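AlkZ (Streptomyces sahachiroi, PDB 5UUJ) is a bacterial member of the AlkZ-like DNA glycosylase family, a mixed protein richer in helix than in strand and probably related in fold to helix-turn-helix proteins. Local coordinates at residues A[95-100]-A[205-210]; A[124-129]-A[146-151]. One frame throughout, in Å; residues are numbered along the deposited sequence.

Overall arrangement
Coming from the N terminus, the chain reaches helix 91-100, whose last residues are the first half of interaction 1. It then runs through helix 107-113 into helix 117-130, which carries residues 124-129. After the short strand 136-137 and helix 138-146, the loop 146-151 comes back against helix 117-130, and interaction 2 closes this small loop. Much later, at helix 204-219, residues 205-210 return to helix 91-100 and interaction 1 closes the longer excursion. Interaction 2 is therefore nested inside interaction 1. The centres are 26 Å apart and the two do not touch: one joins two helices in a buried contact, the other pins a loop to a helix farther from the chain centre.

Interaction 1. Residues A[95-100]-A[205-210]; sequences LSLMAN and DEAAPT
Leu97 does most of the apolar work, laying its forked end against the backbone and methyl groups of Ala207 and Ala208. Its CD1 lies 3.7 Å from Ala207 CB and also reaches the start of the next residue, 3.7 Å from Ala208 N. The other methyl, CD2, comes over the backbone 4.1 Å from Ala208 CA, so both methyls rest on the same side of the helix, at the Ala207-Ala208 step. Leu97 has an unusual first torsion, chi1 -108°, well away from a staggered value, and this turn sets the fork against the alanines. Beside it Ser96 adds a lighter contact, with its CB 4.2 Å from Ala207 CB.

This is plain helix-helix packing between the end of helix 91-100 and the start of helix 204-219, within the AlkZ-like family region. The axes of the two short segments come within 9.0 Å, their N-to-C directions 122° apart, and the small alanines let the leucine sit close to the opposing backbone. Pro209, which has no N-H to give, lies where helix 204-219 is kinked, just past the contact.

The polar links lead outward. Ser96 OG hydrogen-bonds the backbone O of Pro202, just ahead of helix 204-219. From helix 238-248, Trp244 packs on both Leu97 and Ala208, while its NE1 hydrogen-bonds Asp205 OD1, which also forms a salt bridge with Lys240.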
ATOM      1  N   LEU A  95       0.252  -1.413  11.841  1.00 16.97           N
ATOM      2  CA  LEU A  95       1.608  -1.488  12.374  1.00 16.74           C
ATOM      3  C   LEU A  95       1.755  -2.608  13.402  1.00 17.04           C
ATOM      4  O   LEU A  95       2.772  -3.304  13.429  1.00 16.84           O
ATOM      5  CB  LEU A  95       2.003  -0.149  13.002  1.00 16.77           C
ATOM      6  CG  LEU A  95       2.111   1.050  12.052  1.00 16.53           C
ATOM      7  CD1 LEU A  95       2.444   2.313  12.835  1.00 16.79           C
ATOM      8  CD2 LEU A  95       3.150   0.818  10.972  1.00 16.07           C
ATOM      9  N   SER A  96       0.738  -2.778  14.242  1.00 18.12           N
ATOM     10  CA  SER A  96       0.740  -3.828  15.256  1.00 18.04           C
ATOM     11  C   SER A  96       0.891  -5.210  14.624  1.00 20.59           C
ATOM     12  O   SER A  96       1.611  -6.065  15.139  1.00 18.07           O
ATOM     13  CB  SER A  96      -0.545  -3.774  16.084  1.00 19.55           C
ATOM     14  OG  SER A  96      -0.601  -4.845  17.012  1.00 23.78           O
ATOM     15  N   LEU A  97       0.216  -5.421  13.501  1.00 23.19           N
ATOM     16  CA  LEU A  97       0.266  -6.705  12.817  1.00 20.14           C
ATOM     17  C   LEU A  97       1.629  -6.939  12.171  1.00 19.19           C
ATOM     18  O   LEU A  97       2.079  -8.079  12.064  1.00 17.89           O
ATOM     19  CB  LEU A  97      -0.843  -6.791  11.765  1.00 19.29           C
ATOM     20  CG  LEU A  97      -1.997  -7.737  12.103  1.00 23.54           C
ATOM     21  CD1 LEU A  97      -2.645  -7.369  13.426  1.00 21.82           C
ATOM     22  CD2 LEU A  97      -3.028  -7.742  10.984  1.00 21.78           C
HETATM   23  N   MSE A  98       2.289  -5.866  11.743  1.00 17.12           N
HETATM   24  CA  MSE A  98       3.625  -5.984  11.170  1.00 16.75           C
HETATM   25  C   MSE A  98       4.643  -6.330  12.256  1.00 16.73           C
HETATM   26  O   MSE A  98       5.521  -7.163  12.050  1.00 16.76           O
HETATM   27  CB  MSE A  98       4.041  -4.692  10.456  1.00 16.30           C
HETATM   28  CG  MSE A  98       3.169  -4.302   9.268  1.00 16.27           C
HETATM   29 SE   MSE A  98       2.863  -5.758   8.001  1.00 19.97          SE
HETATM   30  CE  MSE A  98       4.717  -6.278   7.672  1.00 16.50           C
ATOM     31  N   ALA A  99       4.523  -5.685  13.412  1.00 16.77           N
ATOM     32  CA  ALA A  99       5.398  -5.980  14.541  1.00 16.99           C
ATOM     33  C   ALA A  99       5.228  -7.432  14.980  1.00 17.23           C
ATOM     34  O   ALA A  99       6.180  -8.075  15.419  1.00 21.41           O
ATOM     35  CB  ALA A  99       5.113  -5.037  15.700  1.00 16.95           C
ATOM     36  N   ASN A 100       4.012  -7.947  14.840  1.00 17.67           N
ATOM     37  CA  ASN A 100       3.703  -9.314  15.240  1.00 19.44           C
ATOM     38  C   ASN A 100       4.472 -10.359  14.425  1.00 18.56           C
ATOM     39  O   ASN A 100       4.674 -11.478  14.888  1.00 18.71           O
ATOM     40  CB  ASN A 100       2.195  -9.562  15.123  1.00 18.87           C
ATOM     41  CG  ASN A 100       1.801 -10.980  15.507  1.00 19.66           C
ATOM     42  OD1 ASN A 100       1.866 -11.356  16.676  1.00 20.02           O
ATOM     43  ND2 ASN A 100       1.378 -11.767  14.523  1.00 21.74           N
ATOM     44  N   ASP A 205      -4.056  -9.384  18.321  1.00 25.24           N
ATOM     45  CA  ASP A 205      -5.343 -10.080  18.302  1.00 28.40           C
ATOM     46  C   ASP A 205      -6.510  -9.115  18.096  1.00 26.56           C
ATOM     47  O   ASP A 205      -7.430  -9.405  17.337  1.00 33.38           O
ATOM     48  CB  ASP A 205      -5.557 -10.870  19.598  1.00 27.87           C
ATOM     49  CG  ASP A 205      -4.704 -12.126  19.673  1.00 33.58           C
ATOM     50  OD1 ASP A 205      -4.199 -12.585  18.626  1.00 31.76           O
ATOM     51  OD2 ASP A 205      -4.553 -12.664  20.788  1.00 36.62           O
ATOM     52  N   GLU A 206      -6.467  -7.973  18.773  1.00 28.63           N
ATOM     53  CA  GLU A 206      -7.543  -6.991  18.680  1.00 34.81           C
ATOM     54  C   GLU A 206      -7.452  -6.167  17.398  1.00 30.45           C
ATOM     55  O   GLU A 206      -8.450  -5.618  16.931  1.00 35.02           O
ATOM     56  CB  GLU A 206      -7.512  -6.062  19.892  1.00 38.67           C
ATOM     57  CG  GLU A 206      -7.620  -6.790  21.221  1.00 45.15           C
ATOM     58  CD  GLU A 206      -7.381  -5.874  22.404  1.00 53.50           C
ATOM     59  OE1 GLU A 206      -7.237  -4.650  22.190  1.00 55.15           O
ATOM     60  OE2 GLU A 206      -7.334  -6.377  23.548  1.00 56.14           O
ATOM     61  N   ALA A 207      -6.252  -6.088  16.835  1.00 19.39           N
ATOM     62  CA  ALA A 207      -6.009  -5.317  15.620  1.00 17.87           C
ATOM     63  C   ALA A 207      -6.417  -6.078  14.364  1.00 17.10           C
ATOM     64  O   ALA A 207      -6.871  -5.484  13.389  1.00 16.36           O
ATOM     65  CB  ALA A 207      -4.550  -4.939  15.536  1.00 17.11           C
ATOM     66  N   ALA A 208      -6.242  -7.396  14.397  1.00 17.44           N
ATOM     67  CA  ALA A 208      -6.430  -8.240  13.221  1.00 16.79           C
ATOM     68  C   ALA A 208      -7.791  -8.056  12.541  1.00 16.81           C
ATOM     69  O   ALA A 208      -7.845  -7.847  11.332  1.00 15.88           O
ATOM     70  CB  ALA A 208      -6.233  -9.701  13.597  1.00 17.58           C
ATOM     71  N   PRO A 209      -8.895  -8.137  13.306  1.00 18.05           N
ATOM     72  CA  PRO A 209     -10.191  -7.994  12.629  1.00 18.24           C
ATOM     73  C   PRO A 209     -10.372  -6.628  11.960  1.00 17.48           C
ATOM     74  O   PRO A 209     -11.044  -6.541  10.936  1.00 17.51           O
ATOM     75  CB  PRO A 209     -11.210  -8.194  13.762  1.00 20.01           C
ATOM     76  CG  PRO A 209     -10.450  -7.983  15.026  1.00 20.62           C
ATOM     77  CD  PRO A 209      -9.051  -8.412  14.745  1.00 19.56           C
ATOM     78  N   THR A 210      -9.768  -5.587  12.522  1.00 19.38           N
ATOM     79  CA  THR A 210      -9.832  -4.255  11.928  1.00 18.21           C
ATOM     80  C   THR A 210      -9.116  -4.222  10.582  1.00 22.38           C
ATOM     81  O   THR A 210      -9.628  -3.675   9.603  1.00 23.99           O
ATOM     82  CB  THR A 210      -9.206  -3.202  12.854  1.00 16.89           C
ATOM     83  OG1 THR A 210      -9.848  -3.253  14.130  1.00 19.63           O
ATOM     84  CG2 THR A 210      -9.348  -1.804  12.269  1.00 16.50           C
TER

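Interaction 2. Residues A[124-129]-A[146-151]; sequences TEEVAG and VADKRF
Glu126 reaches from its helix to Arg150 with a salt bridge: NH2 of Arg150 lies 3.0 Å from OE2 of Glu126, the bond being weak because the N-H is poorly aimed. The oxygen sits at the edge of the guanidinium, near its plane, but the carboxylate is turned almost perpendicular, 79° from it. Glu126 brings its carboxylate there by bending at its second torsion (chi2 64°). Closer to the helix, Glu126 CB lies 3.9 Å from CE2 of Phe151, and CG packs on the same ring atom.

One step out, Asp148 holds the arginine in place. It is gripped side-on by two nitrogens, NH2 of Arg150 at 2.6 Å from Asp148 OD2 and NE of Arg150 at 3.2 Å from Asp148 OD1, so NH2 is shared between two carboxylates. That sharing probably offsets the like charges of Glu126 OE1 and Asp148 OD2, only 3.8 Å apart. OD1 of Asp148 also takes the backbone N of Arg150 at 2.9 Å, an almost straight bond (171°) that makes an Asx turn; both donors come from the same face of the carboxylate. Farther round the guanidinium, a water in its plane accepts from Arg150 NH1 and donates to Glu125 OE1, giving Glu125 a mediated link to the same arginine. Arg150 CB packs on one face of the Phe151 ring, over its centre.

The loop lies against helix 117-130, where Arg150 and Phe151 also touch Glu122 and Phe151 meets Leu123. It connects helix 138-146 to helix 155-160, while Thr124 and Val127 of helix 117-130 pack on Leu169 of helix 162-172.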
ATOM      1  N   THR A 124      14.592   1.000  20.025  1.00 18.00           N
ATOM      2  CA  THR A 124      13.190   1.393  20.045  1.00 18.79           C
ATOM      3  C   THR A 124      12.960   2.434  21.137  1.00 18.53           C
ATOM      4  O   THR A 124      12.374   3.489  20.892  1.00 18.58           O
ATOM      5  CB  THR A 124      12.268   0.178  20.280  1.00 17.54           C
ATOM      6  OG1 THR A 124      12.405  -0.746  19.193  1.00 18.56           O
ATOM      7  CG2 THR A 124      10.809   0.605  20.388  1.00 16.70           C
ATOM      8  N   GLU A 125      13.444   2.125  22.335  1.00 19.87           N
ATOM      9  CA  GLU A 125      13.300   3.000  23.491  1.00 22.47           C
ATOM     10  C   GLU A 125      14.000   4.336  23.280  1.00 23.73           C
ATOM     11  O   GLU A 125      13.428   5.395  23.531  1.00 23.29           O
ATOM     12  CB  GLU A 125      13.865   2.323  24.745  1.00 22.72           C
ATOM     13  CG  GLU A 125      13.155   1.031  25.125  1.00 23.67           C
ATOM     14  CD  GLU A 125      13.944   0.175  26.108  1.00 32.53           C
ATOM     15  OE1 GLU A 125      15.059   0.575  26.514  1.00 31.70           O
ATOM     16  OE2 GLU A 125      13.444  -0.908  26.475  1.00 37.28           O
ATOM     17  N   GLU A 126      15.241   4.282  22.811  1.00 22.12           N
ATOM     18  CA  GLU A 126      16.062   5.480  22.731  1.00 23.90           C
ATOM     19  C   GLU A 126      15.615   6.397  21.593  1.00 22.43           C
ATOM     20  O   GLU A 126      15.611   7.617  21.742  1.00 23.36           O
ATOM     21  CB  GLU A 126      17.533   5.101  22.561  1.00 24.08           C
ATOM     22  CG  GLU A 126      18.495   6.156  23.067  1.00 31.35           C
ATOM     23  CD  GLU A 126      18.382   6.388  24.565  1.00 29.72           C
ATOM     24  OE1 GLU A 126      18.843   7.448  25.034  1.00 36.24           O
ATOM     25  OE2 GLU A 126      17.838   5.513  25.274  1.00 32.12           O
ATOM     26  N   VAL A 127      15.236   5.809  20.464  1.00 20.86           N
ATOM     27  CA  VAL A 127      14.762   6.590  19.326  1.00 20.14           C
ATOM     28  C   VAL A 127      13.472   7.317  19.705  1.00 20.10           C
ATOM     29  O   VAL A 127      13.281   8.478  19.349  1.00 20.45           O
ATOM     30  CB  VAL A 127      14.538   5.700  18.079  1.00 18.78           C
ATOM     31  CG1 VAL A 127      13.678   6.405  17.026  1.00 18.10           C
ATOM     32  CG2 VAL A 127      15.877   5.299  17.482  1.00 19.27           C
ATOM     33  N   ALA A 128      12.603   6.635  20.443  1.00 19.92           N
ATOM     34  CA  ALA A 128      11.342   7.226  20.871  1.00 20.26           C
ATOM     35  C   ALA A 128      11.587   8.482  21.702  1.00 21.98           C
ATOM     36  O   ALA A 128      10.871   9.474  21.568  1.00 22.39           O
ATOM     37  CB  ALA A 128      10.521   6.217  21.663  1.00 20.28           C
ATOM     38  N   GLY A 129      12.608   8.438  22.555  1.00 23.21           N
ATOM     39  CA  GLY A 129      12.941   9.568  23.405  1.00 25.22           C
ATOM     40  C   GLY A 129      13.583  10.709  22.638  1.00 25.48           C
ATOM     41  O   GLY A 129      13.280  11.880  22.871  1.00 26.63           O
ATOM     42  N   VAL A 146      24.761   7.180  18.443  1.00 38.49           N
ATOM     43  CA  VAL A 146      26.113   6.674  18.666  1.00 41.75           C
ATOM     44  C   VAL A 146      26.825   7.442  19.777  1.00 42.00           C
ATOM     45  O   VAL A 146      27.874   7.018  20.254  1.00 47.43           O
ATOM     46  CB  VAL A 146      26.964   6.733  17.377  1.00 40.37           C
ATOM     47  CG1 VAL A 146      26.358   5.822  16.306  1.00 38.31           C
ATOM     48  CG2 VAL A 146      27.121   8.174  16.887  1.00 42.64           C
ATOM     49  N   ALA A 147      26.262   8.576  20.179  1.00 48.09           N
ATOM     50  CA  ALA A 147      26.754   9.278  21.358  1.00 48.70           C
ATOM     51  C   ALA A 147      26.535   8.391  22.584  1.00 50.83           C
ATOM     52  O   ALA A 147      27.257   8.493  23.577  1.00 53.46           O
ATOM     53  CB  ALA A 147      26.054  10.622  21.528  1.00 44.88           C
ATOM     54  N   ASP A 148      25.538   7.513  22.497  1.00 46.09           N
ATOM     55  CA  ASP A 148      25.235   6.573  23.572  1.00 42.16           C
ATOM     56  C   ASP A 148      26.259   5.449  23.572  1.00 45.38           C
ATOM     57  O   ASP A 148      26.826   5.101  22.536  1.00 42.83           O
ATOM     58  CB  ASP A 148      23.819   6.007  23.416  1.00 37.47           C
ATOM     59  CG  ASP A 148      23.326   5.290  24.664  1.00 39.62           C
ATOM     60  OD1 ASP A 148      24.078   4.471  25.233  1.00 45.09           O
ATOM     61  OD2 ASP A 148      22.174   5.537  25.074  1.00 45.50           O
ATOM     62  N   LYS A 149      26.476   4.878  24.749  1.00 48.74           N
ATOM     63  CA  LYS A 149      27.511   3.876  24.954  1.00 47.89           C
ATOM     64  C   LYS A 149      27.061   2.524  24.413  1.00 43.98           C
ATOM     65  O   LYS A 149      27.880   1.713  23.980  1.00 46.68           O
ATOM     66  CB  LYS A 149      27.851   3.775  26.443  1.00 57.78           C
ATOM     67  CG  LYS A 149      27.558   5.058  27.224  1.00 59.04           C
ATOM     68  CD  LYS A 149      28.371   5.159  28.500  1.00 61.39           C
ATOM     69  CE  LYS A 149      28.164   6.513  29.167  1.00 60.35           C
ATOM     70  NZ  LYS A 149      29.395   7.006  29.846  1.00 63.44           N
ATOM     71  N   ARG A 150      25.752   2.295  24.431  1.00 38.41           N
ATOM     72  CA  ARG A 150      25.175   1.047  23.944  1.00 36.63           C
ATOM     73  C   ARG A 150      25.235   0.924  22.422  1.00 36.76           C
ATOM     74  O   ARG A 150      25.038  -0.163  21.881  1.00 37.47           O
ATOM     75  CB  ARG A 150      23.719   0.930  24.401  1.00 36.80           C
ATOM     76  CG  ARG A 150      23.532   0.772  25.901  1.00 33.74           C
ATOM     77  CD  ARG A 150      22.084   1.028  26.290  1.00 32.05           C
ATOM     78  NE  ARG A 150      21.768   2.454  26.288  1.00 33.10           N
ATOM     79  CZ  ARG A 150      20.541   2.954  26.378  1.00 29.17           C
ATOM     80  NH1 ARG A 150      19.493   2.146  26.466  1.00 26.68           N
ATOM     81  NH2 ARG A 150      20.359   4.267  26.370  1.00 30.79           N
ATOM     82  N   PHE A 151      25.505   2.036  21.742  1.00 34.29           N
ATOM     83  CA  PHE A 151      25.377   2.107  20.287  1.00 34.33           C
ATOM     84  C   PHE A 151      26.643   2.597  19.590  1.00 37.29           C
ATOM     85  O   PHE A 151      26.726   2.565  18.363  1.00 37.89           O
ATOM     86  CB  PHE A 151      24.216   3.035  19.910  1.00 32.52           C
ATOM     87  CG  PHE A 151      22.919   2.692  20.584  1.00 29.90           C
ATOM     88  CD1 PHE A 151      22.435   1.398  20.573  1.00 28.63           C
ATOM     89  CD2 PHE A 151      22.184   3.669  21.233  1.00 28.99           C
ATOM     90  CE1 PHE A 151      21.240   1.084  21.193  1.00 26.51           C
ATOM     91  CE2 PHE A 151      20.991   3.362  21.855  1.00 26.90           C
ATOM     92  CZ  PHE A 151      20.519   2.068  21.836  1.00 25.68           C
TER
HETATM   93  O   HOH W   1      16.667   2.517  27.268  1.00 27.80           O